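Local coordinates for protein PHO85 cyclin-10 (Saccharomyces cerevisiae, PDB 4KRD) that serves as the cyclin partner of the cyclin-dependent kinase PHO85, giving a holoenzyme that phosphorylates and negatively regulates glycogen synthase GSY2, at residues 41-46 with 138-143; 69-74 with 110-115. One frame throughout, in Å; residues are numbered along the deposited sequence.

From the N terminus the chain first runs through helix 36-54, whose residues 41-46 pack on residues 138-143 of helix 130-148 in contact 1, closing a loop of 91 residues. Helix 65-72 comes next, and in contact 2 its Tyr71 meets Leu112 and Phe113, the last residues of helix 99-113, just before strand 114-116. That smaller loop, with 35 intervening residues, lies wholly within the larger one, and the contact centres are about 13 Å apart. The two also touch: Thr46 packs on Asp110, and Ala139 on Phe74. Together they tie helices 36-54, 65-72, 99-113 and 130-148 into the helical cyclin domain, in the C-terminal part of the full-length protein.

Contact 1 of 2, residues 41-46 with 138-143; sequences ANFKET and IAAVRL
The ring of Phe43 meets Ala140 and Val141 obliquely, neither squarely over a face nor in its plane. The nearest ring carbons are CE2 and CZ: CE2 of Phe43 lies 3.9 Å from CG2 of Val141, while CZ of Phe43 stands 4.3 Å from CB of Ala140. Helix 99-113 supplies a further neighbour for this ring, Thr106. CG of Phe43 is anti to the backbone N (chi1 -171°), which carries the ring toward helix 130-148; the backbones stay well apart, with CA of Phe43 10.2 Å from CA of Ala140. Val141 offers CG2, the branch beside its backbone N, and its side chain crosses that of Phe43 at about a right angle; Phe158 of helix 155-162 also packs on Val141. Thr46 packs instead on Thr106, Ile109 and Asp110 of helix 99-113, and its OG1 bonds within helix 36-54 to O of Asn42 at 2.7 Å. Across the interface no hydrogen bond forms: one aromatic ring, met obliquely by two methyl groups, CB of Ala140 and CG2 of Val141, joins helices 36-54 and 130-148 inside the cyclin fold by buried, purely apolar packing.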
ATOM      1  N   ALA B  41      26.853  -1.974  -1.131  1.00 46.48           N
ATOM      2  CA  ALA B  41      27.825  -1.700  -2.188  1.00 46.19           C
ATOM      3  C   ALA B  41      27.157  -1.306  -3.511  1.00 44.40           C
ATOM      4  O   ALA B  41      27.606  -0.387  -4.191  1.00 42.59           O
ATOM      5  CB  ALA B  41      28.751  -2.907  -2.391  1.00 49.78           C
ATOM      6  N   ASN B  42      26.087  -2.003  -3.882  1.00 41.12           N
ATOM      7  CA  ASN B  42      25.378  -1.678  -5.116  1.00 39.22           C
ATOM      8  C   ASN B  42      24.773  -0.284  -5.053  1.00 35.56           C
ATOM      9  O   ASN B  42      24.717   0.423  -6.051  1.00 40.11           O
ATOM     10  CB  ASN B  42      24.292  -2.715  -5.408  1.00 38.98           C
ATOM     11  CG  ASN B  42      24.864  -4.090  -5.670  1.00 49.57           C
ATOM     12  OD1 ASN B  42      26.074  -4.244  -5.861  1.00 46.24           O
ATOM     13  ND2 ASN B  42      24.003  -5.100  -5.680  1.00 43.98           N
ATOM     14  N   PHE B  43      24.324   0.096  -3.861  1.00 38.71           N
ATOM     15  CA  PHE B  43      23.737   1.401  -3.617  1.00 38.38           C
ATOM     16  C   PHE B  43      24.802   2.471  -3.861  1.00 37.39           C
ATOM     17  O   PHE B  43      24.624   3.379  -4.673  1.00 38.64           O
ATOM     18  CB  PHE B  43      23.229   1.433  -2.167  1.00 38.68           C
ATOM     19  CG  PHE B  43      22.409   2.646  -1.809  1.00 40.15           C
ATOM     20  CD1 PHE B  43      21.790   3.414  -2.782  1.00 34.31           C
ATOM     21  CD2 PHE B  43      22.231   2.994  -0.472  1.00 41.01           C
ATOM     22  CE1 PHE B  43      21.020   4.516  -2.436  1.00 30.31           C
ATOM     23  CE2 PHE B  43      21.466   4.094  -0.114  1.00 40.38           C
ATOM     24  CZ  PHE B  43      20.869   4.864  -1.105  1.00 37.35           C
ATOM     25  N   LYS B  44      25.921   2.350  -3.158  1.00 39.24           N
ATOM     26  CA  LYS B  44      27.049   3.267  -3.332  1.00 34.98           C
ATOM     27  C   LYS B  44      27.545   3.328  -4.774  1.00 36.19           C
ATOM     28  O   LYS B  44      27.787   4.408  -5.313  1.00 36.73           O
ATOM     29  CB  LYS B  44      28.192   2.875  -2.392  1.00 37.73           C
ATOM     30  N   GLU B  45      27.680   2.173  -5.413  1.00 38.87           N
ATOM     31  CA  GLU B  45      28.235   2.140  -6.769  1.00 43.51           C
ATOM     32  C   GLU B  45      27.285   2.767  -7.794  1.00 38.10           C
ATOM     33  O   GLU B  45      27.723   3.395  -8.762  1.00 43.36           O
ATOM     34  CB  GLU B  45      28.614   0.710  -7.162  1.00 43.37           C
ATOM     35  CG  GLU B  45      29.505   0.630  -8.389  1.00 47.18           C
ATOM     36  CD  GLU B  45      29.794  -0.801  -8.802  1.00 53.98           C
ATOM     37  OE1 GLU B  45      29.383  -1.722  -8.068  1.00 55.40           O
ATOM     38  OE2 GLU B  45      30.426  -1.007  -9.861  1.00 55.96           O
ATOM     39  N   THR B  46      25.980   2.617  -7.572  1.00 44.78           N
ATOM     40  CA  THR B  46      24.983   3.262  -8.427  1.00 37.19           C
ATOM     41  C   THR B  46      25.147   4.771  -8.348  1.00 33.99           C
ATOM     42  O   THR B  46      25.124   5.468  -9.366  1.00 31.80           O
ATOM     43  CB  THR B  46      23.541   2.872  -8.015  1.00 39.66           C
ATOM     44  OG1 THR B  46      23.365   1.454  -8.137  1.00 36.33           O
ATOM     45  CG2 THR B  46      22.510   3.576  -8.893  1.00 32.15           C
ATOM     46  N   ILE B 138      20.033   9.936   2.734  1.00 31.67           N
ATOM     47  CA  ILE B 138      19.094  10.077   3.837  1.00 34.01           C
ATOM     48  C   ILE B 138      17.643   9.853   3.383  1.00 33.24           C
ATOM     49  O   ILE B 138      16.927   9.031   3.950  1.00 30.84           O
ATOM     50  CB  ILE B 138      19.244  11.461   4.470  1.00 32.56           C
ATOM     51  CG1 ILE B 138      20.625  11.581   5.133  1.00 34.13           C
ATOM     52  CG2 ILE B 138      18.164  11.709   5.514  1.00 32.74           C
ATOM     53  CD1 ILE B 138      20.838  12.911   5.818  1.00 40.08           C
ATOM     54  N   ALA B 139      17.221  10.584   2.360  1.00 32.57           N
ATOM     55  CA  ALA B 139      15.839  10.489   1.860  1.00 36.03           C
ATOM     56  C   ALA B 139      15.478   9.114   1.304  1.00 28.18           C
ATOM     57  O   ALA B 139      14.394   8.575   1.591  1.00 28.56           O
ATOM     58  CB  ALA B 139      15.598  11.571   0.798  1.00 31.97           C
ATOM     59  N   ALA B 140      16.373   8.532   0.499  1.00 28.68           N
ATOM     60  CA  ALA B 140      16.082   7.257  -0.159  1.00 31.19           C
ATOM     61  C   ALA B 140      15.990   6.118   0.846  1.00 33.72           C
ATOM     62  O   ALA B 140      15.151   5.218   0.717  1.00 30.59           O
ATOM     63  CB  ALA B 140      17.121   6.953  -1.243  1.00 31.13           C
ATOM     64  N   VAL B 141      16.848   6.150   1.860  1.00 33.23           N
ATOM     65  CA  VAL B 141      16.761   5.134   2.897  1.00 28.82           C
ATOM     66  C   VAL B 141      15.469   5.296   3.689  1.00 28.74           C
ATOM     67  O   VAL B 141      14.800   4.321   3.955  1.00 27.86           O
ATOM     68  CB  VAL B 141      17.976   5.131   3.849  1.00 32.91           C
ATOM     69  CG1 VAL B 141      17.702   4.235   5.067  1.00 35.23           C
ATOM     70  CG2 VAL B 141      19.240   4.679   3.092  1.00 34.77           C
ATOM     71  N   ARG B 142      15.124   6.528   4.047  1.00 31.04           N
ATOM     72  CA  ARG B 142      13.969   6.768   4.911  1.00 30.94           C
ATOM     73  C   ARG B 142      12.679   6.406   4.199  1.00 28.65           C
ATOM     74  O   ARG B 142      11.816   5.728   4.759  1.00 32.43           O
ATOM     75  CB  ARG B 142      13.950   8.226   5.406  1.00 31.66           C
ATOM     76  CG  ARG B 142      12.748   8.579   6.300  1.00 31.38           C
ATOM     77  CD  ARG B 142      12.724   7.751   7.590  1.00 30.43           C
ATOM     78  NE  ARG B 142      11.802   8.319   8.579  1.00 34.05           N
ATOM     79  CZ  ARG B 142      11.493   7.734   9.728  1.00 34.63           C
ATOM     80  NH1 ARG B 142      12.028   6.560  10.030  1.00 34.93           N
ATOM     81  NH2 ARG B 142      10.650   8.315  10.566  1.00 33.85           N
ATOM     82  N   LEU B 143      12.557   6.833   2.946  1.00 30.35           N
ATOM     83  CA  LEU B 143      11.370   6.552   2.145  1.00 30.78           C
ATOM     84  C   LEU B 143      11.248   5.047   1.929  1.00 30.96           C
ATOM     85  O   LEU B 143      10.160   4.472   1.999  1.00 29.34           O
ATOM     86  CB  LEU B 143      11.467   7.297   0.800  1.00 28.13           C
ATOM     87  CG  LEU B 143      10.182   7.810   0.157  1.00 39.82           C
ATOM     88  CD1 LEU B 143       9.253   8.389   1.215  1.00 38.22           C
ATOM     89  CD2 LEU B 143      10.485   8.858  -0.928  1.00 33.87           C
TER

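Contact 2 of 2, residues 69-74 with 110-115; sequences KEYSNF and DTLFLT
Tyr71 holds CG anti to its backbone nitrogen (chi1 -171°), sending the phenol across to the end of helix 99-113, where Phe113 has CG beside its own backbone N (chi1 -70°), which places CZ and CE1 of its ring beside the phenol oxygen. The two side chains cross at about a right angle. OH of Tyr71 lies in the plane of the Phe113 ring, at its edge, 3.4 Å from CZ of Phe113 and 3.5 Å from CE1 of the same ring. CZ of Phe113 in turn sits near the plane of the tyrosine ring, at its edge, 4.1 Å from CE1 of Tyr71. The rings thus meet rim to rim, with no stacking. CD2 of Leu112 joins at the same border of the phenol, 4.2 Å from CE1 of Tyr71, and CG of Leu112 rests 3.9 Å above the plane of the Phe113 ring, displaced toward its rim. Leu112 and Phe113 thus both touch CE1 of Tyr71, Leu112 through CD2 and Phe113 through CZ. Met136 of helix 130-148 packs against both Tyr71 and Leu112, and the ring of Phe62 meets that of Tyr71.

In segment 110-115, N of Leu114 still bonds to O of Asp110 at 2.9 Å, closing the last helical turn that carries Leu112 and Phe113.

The buried phenol hydroxyl gains only carbon neighbours from segment 110-115; its polar need is met by a hydrogen bond with the carboxylate of Glu132. Contact 2 thereby joins helices 65-72 and 99-113 through packing without a hydrogen bond, carbon on carbon apart from the phenol oxygen at the Phe113 ring edge, with the tyrosine's polar end tied to helix 130-148.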
ATOM      1  N   LYS B  69      12.153  22.916  -7.429  1.00 40.50           N
ATOM      2  CA  LYS B  69      12.234  23.472  -6.085  1.00 41.29           C
ATOM      3  C   LYS B  69      12.419  22.384  -5.029  1.00 41.95           C
ATOM      4  O   LYS B  69      13.243  22.524  -4.136  1.00 42.10           O
ATOM      5  CB  LYS B  69      11.010  24.331  -5.769  1.00 43.90           C
ATOM      6  CG  LYS B  69      10.730  24.514  -4.277  1.00 54.40           C
ATOM      7  CD  LYS B  69      11.916  25.114  -3.521  1.00 55.08           C
ATOM      8  CE  LYS B  69      11.802  24.818  -2.028  1.00 63.07           C
ATOM      9  NZ  LYS B  69      13.017  25.230  -1.268  1.00 67.25           N
ATOM     10  N   GLU B  70      11.652  21.301  -5.124  1.00 38.23           N
ATOM     11  CA  GLU B  70      11.860  20.168  -4.218  1.00 37.62           C
ATOM     12  C   GLU B  70      13.296  19.639  -4.318  1.00 35.84           C
ATOM     13  O   GLU B  70      13.981  19.424  -3.307  1.00 37.61           O
ATOM     14  CB  GLU B  70      10.858  19.045  -4.528  1.00 36.59           C
ATOM     15  CG  GLU B  70       9.406  19.449  -4.365  1.00 39.14           C
ATOM     16  CD  GLU B  70       9.012  19.653  -2.914  1.00 41.18           C
ATOM     17  OE1 GLU B  70       9.814  19.327  -2.018  1.00 42.63           O
ATOM     18  OE2 GLU B  70       7.891  20.140  -2.662  1.00 46.23           O
ATOM     19  N   TYR B  71      13.758  19.443  -5.546  1.00 30.95           N
ATOM     20  CA  TYR B  71      15.078  18.878  -5.757  1.00 32.94           C
ATOM     21  C   TYR B  71      16.226  19.717  -5.143  1.00 36.27           C
ATOM     22  O   TYR B  71      17.197  19.165  -4.635  1.00 34.33           O
ATOM     23  CB  TYR B  71      15.328  18.619  -7.243  1.00 34.58           C
ATOM     24  CG  TYR B  71      16.586  17.830  -7.464  1.00 36.25           C
ATOM     25  CD1 TYR B  71      16.590  16.442  -7.345  1.00 34.03           C
ATOM     26  CD2 TYR B  71      17.786  18.470  -7.753  1.00 36.05           C
ATOM     27  CE1 TYR B  71      17.751  15.714  -7.525  1.00 38.77           C
ATOM     28  CE2 TYR B  71      18.953  17.751  -7.935  1.00 36.76           C
ATOM     29  CZ  TYR B  71      18.934  16.376  -7.815  1.00 39.99           C
ATOM     30  OH  TYR B  71      20.089  15.655  -7.994  1.00 39.81           O
ATOM     31  N   SER B  72      16.107  21.043  -5.183  1.00 38.90           N
ATOM     32  CA  SER B  72      17.131  21.917  -4.594  1.00 41.49           C
ATOM     33  C   SER B  72      17.345  21.681  -3.093  1.00 42.51           C
ATOM     34  O   SER B  72      18.381  22.046  -2.543  1.00 41.25           O
ATOM     35  CB  SER B  72      16.796  23.386  -4.848  1.00 42.75           C
ATOM     36  OG  SER B  72      15.600  23.757  -4.185  1.00 45.02           O
ATOM     37  N   ASN B  73      16.370  21.071  -2.428  1.00 38.76           N
ATOM     38  CA  ASN B  73      16.530  20.714  -1.015  1.00 38.36           C
ATOM     39  C   ASN B  73      17.686  19.730  -0.767  1.00 32.02           C
ATOM     40  O   ASN B  73      18.181  19.607   0.354  1.00 36.86           O
ATOM     41  CB  ASN B  73      15.215  20.153  -0.432  1.00 38.25           C
ATOM     42  CG  ASN B  73      14.180  21.237  -0.162  1.00 43.36           C
ATOM     43  OD1 ASN B  73      14.519  22.342   0.274  1.00 47.06           O
ATOM     44  ND2 ASN B  73      12.912  20.931  -0.425  1.00 35.86           N
ATOM     45  N   PHE B  74      18.106  19.011  -1.802  1.00 33.01           N
ATOM     46  CA  PHE B  74      19.173  18.022  -1.634  1.00 31.11           C
ATOM     47  C   PHE B  74      20.574  18.637  -1.581  1.00 36.81           C
ATOM     48  O   PHE B  74      21.500  18.010  -1.074  1.00 35.00           O
ATOM     49  CB  PHE B  74      19.134  16.956  -2.730  1.00 31.44           C
ATOM     50  CG  PHE B  74      17.885  16.114  -2.700  1.00 31.78           C
ATOM     51  CD1 PHE B  74      17.612  15.308  -1.610  1.00 30.16           C
ATOM     52  CD2 PHE B  74      16.988  16.145  -3.756  1.00 34.24           C
ATOM     53  CE1 PHE B  74      16.444  14.547  -1.561  1.00 34.69           C
ATOM     54  CE2 PHE B  74      15.817  15.389  -3.725  1.00 35.70           C
ATOM     55  CZ  PHE B  74      15.549  14.584  -2.628  1.00 32.18           C
ATOM     56  N   ASP B 110      17.544   5.137  -8.945  1.00 28.46           N
ATOM     57  CA  ASP B 110      17.407   4.654 -10.332  1.00 30.40           C
ATOM     58  C   ASP B 110      16.269   5.348 -11.051  1.00 30.20           C
ATOM     59  O   ASP B 110      16.420   5.828 -12.160  1.00 32.14           O
ATOM     60  CB  ASP B 110      17.063   3.152 -10.366  1.00 31.26           C
ATOM     61  CG  ASP B 110      18.261   2.244 -10.098  1.00 37.25           C
ATOM     62  OD1 ASP B 110      19.407   2.649 -10.379  1.00 38.05           O
ATOM     63  OD2 ASP B 110      18.032   1.098  -9.631  1.00 38.50           O
ATOM     64  N   THR B 111      15.093   5.366 -10.423  1.00 28.84           N
ATOM     65  CA  THR B 111      13.928   5.888 -11.110  1.00 23.15           C
ATOM     66  C   THR B 111      13.914   7.417 -11.147  1.00 25.33           C
ATOM     67  O   THR B 111      13.290   8.024 -12.021  1.00 27.71           O
ATOM     68  CB  THR B 111      12.613   5.286 -10.534  1.00 32.50           C
ATOM     69  OG1 THR B 111      11.534   5.514 -11.450  1.00 31.56           O
ATOM     70  CG2 THR B 111      12.294   5.906  -9.187  1.00 29.47           C
ATOM     71  N   LEU B 112      14.607   8.048 -10.206  1.00 26.62           N
ATOM     72  CA  LEU B 112      14.752   9.498 -10.254  1.00 28.05           C
ATOM     73  C   LEU B 112      15.672   9.927 -11.415  1.00 32.76           C
ATOM     74  O   LEU B 112      15.399  10.911 -12.126  1.00 29.03           O
ATOM     75  CB  LEU B 112      15.296  10.022  -8.918  1.00 29.48           C
ATOM     76  CG  LEU B 112      15.569  11.526  -8.774  1.00 32.02           C
ATOM     77  CD1 LEU B 112      14.384  12.387  -9.236  1.00 33.57           C
ATOM     78  CD2 LEU B 112      16.003  11.890  -7.338  1.00 35.44           C
ATOM     79  N   PHE B 113      16.763   9.195 -11.613  1.00 28.77           N
ATOM     80  CA  PHE B 113      17.823   9.695 -12.512  1.00 28.07           C
ATOM     81  C   PHE B 113      17.840   9.059 -13.905  1.00 32.16           C
ATOM     82  O   PHE B 113      18.438   9.606 -14.828  1.00 37.17           O
ATOM     83  CB  PHE B 113      19.202   9.573 -11.845  1.00 30.96           C
ATOM     84  CG  PHE B 113      19.397  10.521 -10.696  1.00 34.42           C
ATOM     85  CD1 PHE B 113      19.637  11.863 -10.928  1.00 34.46           C
ATOM     86  CD2 PHE B 113      19.309  10.081  -9.384  1.00 32.22           C
ATOM     87  CE1 PHE B 113      19.792  12.748  -9.874  1.00 35.51           C
ATOM     88  CE2 PHE B 113      19.471  10.971  -8.330  1.00 33.37           C
ATOM     89  CZ  PHE B 113      19.708  12.304  -8.583  1.00 37.49           C
ATOM     90  N   LEU B 114      17.190   7.907 -14.051  1.00 29.78           N
ATOM     91  CA  LEU B 114      17.246   7.140 -15.293  1.00 31.42           C
ATOM     92  C   LEU B 114      15.879   6.837 -15.887  1.00 40.01           C
ATOM     93  O   LEU B 114      14.916   6.545 -15.162  1.00 34.32           O
ATOM     94  CB  LEU B 114      17.952   5.797 -15.054  1.00 29.22           C
ATOM     95  CG  LEU B 114      19.417   5.823 -14.589  1.00 33.93           C
ATOM     96  CD1 LEU B 114      19.815   4.469 -14.002  1.00 36.55           C
ATOM     97  CD2 LEU B 114      20.330   6.211 -15.738  1.00 37.87           C
ATOM     98  N   THR B 115      15.808   6.882 -17.213  1.00 29.48           N
ATOM     99  CA  THR B 115      14.693   6.284 -17.940  1.00 32.12           C
ATOM    100  C   THR B 115      15.248   5.496 -19.140  1.00 37.55           C
ATOM    101  O   THR B 115      16.469   5.312 -19.258  1.00 36.39           O
ATOM    102  CB  THR B 115      13.696   7.373 -18.407  1.00 35.58           C
ATOM    103  OG1 THR B 115      12.523   6.763 -18.954  1.00 33.72           O
ATOM    104  CG2 THR B 115      14.336   8.269 -19.459  1.00 39.20           C
TER